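Local atomic coordinates of hydrazine synthase subunit alpha (Candidatus Kuenenia stuttgartiensis, PDB entry 5C2V), a protein that catalyses, within the hydrazine synthase complex, the condensation of hydroxylamine with ammonia to give hydrazine, and carries two c-type hemes. Residues D[349-352]-D[357-360]. Residues are numbered along the deposited sequence; the frame is centred on the assembly and turned at random.
Sequences LVSY and DFGI. With CA (calcium ion), chain B.
Y352 and G359 pair through both of their backbone polar groups. Y352 N gives its hydrogen to G359 O over 2.9 Å, with 162° at the hydrogen. The return bond, from G359 N to Y352 O, is equally long but more bent, at 146°. Y352 O also receives the CA-H of F358, and G359 O that of S351; S351 CA lies 3.2 Å from G359 O. Each carbonyl is thus shared by an N-H and a weaker C-H donor.

The next pair, S351 with I360, is non-hydrogen-bonded, and both side chains lie on one face of the sheet. With chi1 at 178° the hydroxyl of S351 swings away from its own N and beside its carbonyl carbon, where OG comes within 3.6 Å of F358 CD1 and is hydrogen-bonded to D382 O. It reaches the F358 ring obliquely, whereas Y352 N lies in the ring plane at its edge. R338 makes a cation-pi contact with the F358 ring and also touches S351. Farther along, L349 CD2 meets I360 CG2 at 4.1 Å, the two side chains crossing at a slant, and P385 of strand 381-387 packs on both. On the opposite face the Y352 ring meets that of Y361 edge-to-face.

Just ahead of the paired residues the chain binds calcium: F358 O lies 2.4 Å from the ion, joined by D376 OD2, D377 O, W380 O and D382 OD2. D382 thus gives its OD2 to the metal and its backbone O to S351, joining the hairpin and the calcium site to strand 381-387 of the adjoining sheet. The arrangement is an antiparallel beta hairpin formed by the two middle strands of a four-stranded sheet, consistent with a blade of the six-bladed beta-propeller in the N-terminal domain, with a calcium ion bound where the chain enters its third strand.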
loop_
_atom_site.group_PDB
_atom_site.type_symbol
_atom_site.label_atom_id
_atom_site.label_comp_id
_atom_site.label_asym_id
_atom_site.label_seq_id
_atom_site.Cartn_x
_atom_site.Cartn_y
_atom_site.Cartn_z
ATOM N N LEU D 349 -10.381 11.290 -30.759
ATOM C CA LEU D 349 -11.181 12.417 -30.296
ATOM C C LEU D 349 -11.345 12.339 -28.786
ATOM O O LEU D 349 -11.765 11.312 -28.252
ATOM C CB LEU D 349 -12.550 12.437 -30.979
ATOM C CG LEU D 349 -12.614 12.993 -32.403
ATOM C CD1 LEU D 349 -13.996 12.776 -32.997
ATOM C CD2 LEU D 349 -12.254 14.470 -32.415
ATOM N N VAL D 350 -11.007 13.423 -28.097
ATOM C CA VAL D 350 -11.092 13.439 -26.642
ATOM C C VAL D 350 -11.960 14.586 -26.140
ATOM O O VAL D 350 -12.048 15.636 -26.779
ATOM C CB VAL D 350 -9.695 13.548 -25.996
ATOM C CG1 VAL D 350 -8.869 12.309 -26.303
ATOM C CG2 VAL D 350 -8.979 14.803 -26.476
ATOM N N SER D 351 -12.615 14.376 -25.004
ATOM C CA SER D 351 -13.303 15.469 -24.336
ATOM C C SER D 351 -12.375 16.037 -23.273
ATOM O O SER D 351 -11.877 15.312 -22.416
ATOM C CB SER D 351 -14.623 15.009 -23.725
ATOM O OG SER D 351 -15.256 16.074 -23.038
ATOM N N TYR D 352 -12.141 17.340 -23.339
ATOM C CA TYR D 352 -11.093 17.961 -22.550
ATOM C C TYR D 352 -11.550 19.274 -21.938
ATOM O O TYR D 352 -12.133 20.123 -22.618
ATOM C CB TYR D 352 -9.859 18.179 -23.427
ATOM C CG TYR D 352 -8.760 19.015 -22.812
ATOM C CD1 TYR D 352 -7.979 18.520 -21.778
ATOM C CD2 TYR D 352 -8.485 20.290 -23.288
ATOM C CE1 TYR D 352 -6.966 19.277 -21.222
ATOM C CE2 TYR D 352 -7.473 21.054 -22.741
ATOM C CZ TYR D 352 -6.717 20.542 -21.709
ATOM O OH TYR D 352 -5.709 21.300 -21.159
ATOM N N ASP D 357 -13.965 24.031 -18.708
ATOM C CA ASP D 357 -15.027 23.901 -19.699
ATOM C C ASP D 357 -14.710 22.738 -20.637
ATOM O O ASP D 357 -13.762 22.805 -21.419
ATOM C CB ASP D 357 -15.204 25.195 -20.492
ATOM C CG ASP D 357 -16.479 25.202 -21.313
ATOM O OD1 ASP D 357 -17.502 24.672 -20.829
ATOM O OD2 ASP D 357 -16.457 25.730 -22.444
ATOM N N PHE D 358 -15.503 21.673 -20.552
ATOM C CA PHE D 358 -15.286 20.488 -21.379
ATOM C C PHE D 358 -15.684 20.726 -22.830
ATOM O O PHE D 358 -16.750 21.278 -23.109
ATOM C CB PHE D 358 -16.060 19.287 -20.825
ATOM C CG PHE D 358 -15.352 18.564 -19.714
ATOM C CD1 PHE D 358 -14.244 17.774 -19.981
ATOM C CD2 PHE D 358 -15.801 18.657 -18.406
ATOM C CE1 PHE D 358 -13.590 17.104 -18.964
ATOM C CE2 PHE D 358 -15.152 17.987 -17.385
ATOM C CZ PHE D 358 -14.046 17.209 -17.665
ATOM N N GLY D 359 -14.826 20.297 -23.749
ATOM C CA GLY D 359 -15.091 20.441 -25.171
ATOM C C GLY D 359 -14.486 19.305 -25.972
ATOM O O GLY D 359 -13.745 18.489 -25.433
ATOM N N ILE D 360 -14.804 19.244 -27.260
ATOM C CA ILE D 360 -14.277 18.187 -28.117
ATOM C C ILE D 360 -12.989 18.633 -28.806
ATOM O O ILE D 360 -12.942 19.697 -29.423
ATOM C CB ILE D 360 -15.305 17.759 -29.179
ATOM C CG1 ILE D 360 -16.633 17.392 -28.512
ATOM C CG2 ILE D 360 -14.774 16.592 -29.994
ATOM C CD1 ILE D 360 -16.518 16.276 -27.495
HETATM CA CA CA B . -17.956 23.226 -23.669
#